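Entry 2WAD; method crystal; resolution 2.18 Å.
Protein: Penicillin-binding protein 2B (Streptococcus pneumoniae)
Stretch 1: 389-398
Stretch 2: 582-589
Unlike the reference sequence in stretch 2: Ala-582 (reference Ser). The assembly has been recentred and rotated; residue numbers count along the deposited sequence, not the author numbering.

Stretch 1 389-398: KAATISSGWE
Stretch 2 582-589: AILHQGFY

Two helices from distant parts of one chain pack here mainly through apolar side chains; no hydrogen bond passes between them. Residues 389-398 and 582-589 are helical throughout, with phi from -56° to -75° and psi between -28° and -48°, and the second helix extends beyond the stretch at both ends. They run roughly antiparallel, their N-to-C directions 154° apart, and their axes come no nearer than 10.9 Å. The register is set by Ala-390 and Leu-584, whose CA atoms lie 6.5 Å apart.

At an axial distance this wide, large side chains of one helix reach across to the other, and Leu-584 is the principal bump. Its CA-to-CB bond points toward the first helix, and its extended m,t rotamer (chi1 -58°, chi2 -178°) carries the forked end into a hollow lined by Ala-390, Ser-394 and Trp-397. Leu-584 CD2 lies 3.5 Å from CZ3 of Trp-397, 4.2 Å from CB of Ala-390 and 3.9 Å from the carbonyl O of Ala-390, while Leu-584 CD1 lies 3.7 Å from OG of Ser-394. A branched, wholly apolar side chain suits this position because its two methyls spread to fill the hollow, CD2 closest to the indole and CD1 closest to the serine.

The floor of the hollow is low because Ala-390 offers only a methyl, which points toward the second helix. That methyl also meets Phe-588: the phenylalanine CB leaves its helix sideways, but chi1 of -82° and chi2 of 36° bring the ring nearer, and Phe-588 CE1 stops 3.7 Å from CB of Ala-390. One small residue thus receives two large ones.

Ser-394, one turn on, also keeps a low profile. In the m rotamer (chi1 -62°) its OG donates a 2.8 Å hydrogen bond to O of Ala-390, the carbonyl that also accepts the backbone N of Ser-394 at 3.1 Å. Its hydroxyl is satisfied by this bond and by another elsewhere in the structure, even though OG rests against a leucine methyl.

Trp-397 forms the tall wall at the other end. With chi1 -72° and chi2 -42°, its six-membered ring reaches across to the second helix, and the edge of the indole meets Ile-583, Trp-397 CH2 lying 3.9 Å from Ile-583 CG2. The CA-to-CB bond of Ile-583 (chi1 -70°, chi2 150°) points toward the first helix, and its beta branch places a methyl close to the backbone where the ring arrives. The indole NE1 is hydrogen-bonded elsewhere in the structure, and the contact here is made by ring carbons.

Together these contacts bury 273 Å², a modest area, with Leu-584 and Trp-397 contributing most.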

# COMPACT_ATOMS: atom_id res chain seq x y z
N LYS A 389 25.63 -7.66 0.76
CA LYS A 389 26.83 -8.18 1.38
C LYS A 389 27.19 -7.56 2.74
O LYS A 389 27.78 -8.22 3.60
CB LYS A 389 27.99 -8.19 0.39
CG LYS A 389 27.82 -9.27 -0.66
CD LYS A 389 28.90 -9.24 -1.74
CE LYS A 389 28.66 -10.39 -2.71
NZ LYS A 389 29.57 -10.48 -3.89
N ALA A 390 26.79 -6.32 2.94
CA ALA A 390 26.98 -5.64 4.23
C ALA A 390 26.16 -6.26 5.37
O ALA A 390 26.58 -6.20 6.54
CB ALA A 390 26.63 -4.19 4.11
N ALA A 391 25.01 -6.85 5.04
CA ALA A 391 24.21 -7.49 6.09
C ALA A 391 24.86 -8.81 6.50
O ALA A 391 24.83 -9.18 7.67
CB ALA A 391 22.73 -7.66 5.67
N THR A 392 25.45 -9.53 5.54
CA THR A 392 26.13 -10.79 5.86
C THR A 392 27.36 -10.62 6.74
O THR A 392 27.58 -11.42 7.65
CB THR A 392 26.60 -11.52 4.60
OG1 THR A 392 25.49 -11.63 3.70
CG2 THR A 392 27.10 -12.90 4.96
N ILE A 393 28.17 -9.60 6.43
CA ILE A 393 29.25 -9.22 7.31
C ILE A 393 28.73 -8.86 8.70
O ILE A 393 29.33 -9.21 9.72
CB ILE A 393 30.11 -8.07 6.71
CG1 ILE A 393 30.70 -8.51 5.36
CG2 ILE A 393 31.31 -7.75 7.58
CD1 ILE A 393 31.38 -7.38 4.57
N SER A 394 27.63 -8.12 8.77
CA SER A 394 27.08 -7.78 10.08
C SER A 394 26.80 -9.06 10.89
O SER A 394 27.11 -9.16 12.08
CB SER A 394 25.79 -6.98 9.94
OG SER A 394 25.99 -5.74 9.28
N SER A 395 26.22 -10.05 10.24
CA SER A 395 25.92 -11.32 10.88
C SER A 395 27.19 -12.00 11.37
O SER A 395 27.16 -12.67 12.40
CB SER A 395 25.14 -12.22 9.92
OG SER A 395 24.43 -13.22 10.64
N GLY A 396 28.29 -11.84 10.64
CA GLY A 396 29.61 -12.29 11.05
C GLY A 396 30.09 -11.65 12.35
O GLY A 396 30.63 -12.33 13.21
N TRP A 397 29.92 -10.34 12.49
CA TRP A 397 30.24 -9.67 13.74
C TRP A 397 29.34 -10.13 14.90
O TRP A 397 29.86 -10.41 15.98
CB TRP A 397 30.15 -8.14 13.59
CG TRP A 397 31.27 -7.55 12.77
CD1 TRP A 397 32.59 -7.90 12.84
CD2 TRP A 397 31.17 -6.52 11.79
NE1 TRP A 397 33.32 -7.15 11.96
CE2 TRP A 397 32.48 -6.30 11.30
CE3 TRP A 397 30.11 -5.77 11.27
CZ2 TRP A 397 32.75 -5.36 10.30
CZ3 TRP A 397 30.38 -4.84 10.28
CH2 TRP A 397 31.69 -4.64 9.80
N GLU A 398 28.03 -10.23 14.68
CA GLU A 398 27.07 -10.61 15.72
C GLU A 398 27.31 -11.99 16.32
O GLU A 398 27.16 -12.18 17.52
CB GLU A 398 25.60 -10.50 15.29
CG GLU A 398 25.22 -9.12 14.82
CD GLU A 398 23.83 -9.07 14.26
OE1 GLU A 398 23.23 -7.97 14.29
OE2 GLU A 398 23.33 -10.11 13.78
N ALA A 582 31.00 1.78 11.24
CA ALA A 582 31.93 2.70 10.58
C ALA A 582 32.71 1.94 9.50
O ALA A 582 33.03 2.50 8.46
CB ALA A 582 32.86 3.36 11.62
N ILE A 583 32.95 0.65 9.71
CA ILE A 583 33.57 -0.17 8.69
C ILE A 583 32.63 -0.34 7.49
O ILE A 583 33.07 -0.20 6.36
CB ILE A 583 34.06 -1.50 9.26
CG1 ILE A 583 35.26 -1.21 10.16
CG2 ILE A 583 34.50 -2.46 8.15
CD1 ILE A 583 35.42 -2.21 11.32
N LEU A 584 31.35 -0.59 7.71
CA LEU A 584 30.42 -0.67 6.59
C LEU A 584 30.40 0.64 5.80
O LEU A 584 30.42 0.59 4.58
CB LEU A 584 29.00 -1.01 7.05
CG LEU A 584 28.80 -2.32 7.83
CD1 LEU A 584 27.31 -2.52 8.17
CD2 LEU A 584 29.42 -3.56 7.14
N HIS A 585 30.31 1.78 6.49
CA HIS A 585 30.35 3.11 5.88
C HIS A 585 31.61 3.38 5.03
O HIS A 585 31.53 4.06 4.00
CB HIS A 585 30.21 4.19 6.96
CG HIS A 585 28.82 4.35 7.50
ND1 HIS A 585 28.47 5.35 8.38
CD2 HIS A 585 27.68 3.65 7.28
CE1 HIS A 585 27.19 5.27 8.67
NE2 HIS A 585 26.68 4.24 8.01
N GLN A 586 32.75 2.86 5.45
CA GLN A 586 34.00 3.03 4.69
C GLN A 586 33.97 2.13 3.46
O GLN A 586 34.42 2.53 2.38
CB GLN A 586 35.24 2.73 5.57
CG GLN A 586 36.61 2.99 4.94
CD GLN A 586 36.90 4.46 4.63
OE1 GLN A 586 36.38 5.36 5.29
NE2 GLN A 586 37.74 4.72 3.63
N GLY A 587 33.42 0.92 3.58
CA GLY A 587 33.27 0.07 2.41
C GLY A 587 32.38 0.66 1.34
O GLY A 587 32.73 0.66 0.16
N PHE A 588 31.20 1.14 1.73
CA PHE A 588 30.27 1.77 0.77
C PHE A 588 30.89 3.04 0.17
O PHE A 588 30.56 3.44 -0.95
CB PHE A 588 28.91 2.11 1.41
CG PHE A 588 27.95 0.96 1.48
CD1 PHE A 588 28.38 -0.33 1.72
CD2 PHE A 588 26.58 1.17 1.29
CE1 PHE A 588 27.49 -1.41 1.81
CE2 PHE A 588 25.68 0.09 1.35
CZ PHE A 588 26.15 -1.20 1.61
N TYR A 589 31.77 3.68 0.92
CA TYR A 589 32.38 4.90 0.42
C TYR A 589 33.44 4.59 -0.64
O TYR A 589 33.51 5.25 -1.67
CB TYR A 589 33.01 5.72 1.55
CG TYR A 589 33.77 6.94 1.04
CD1 TYR A 589 33.11 8.15 0.80
CD2 TYR A 589 35.13 6.87 0.79
CE1 TYR A 589 33.79 9.25 0.33
CE2 TYR A 589 35.83 7.98 0.32
CZ TYR A 589 35.14 9.16 0.10
OH TYR A 589 35.79 10.27 -0.36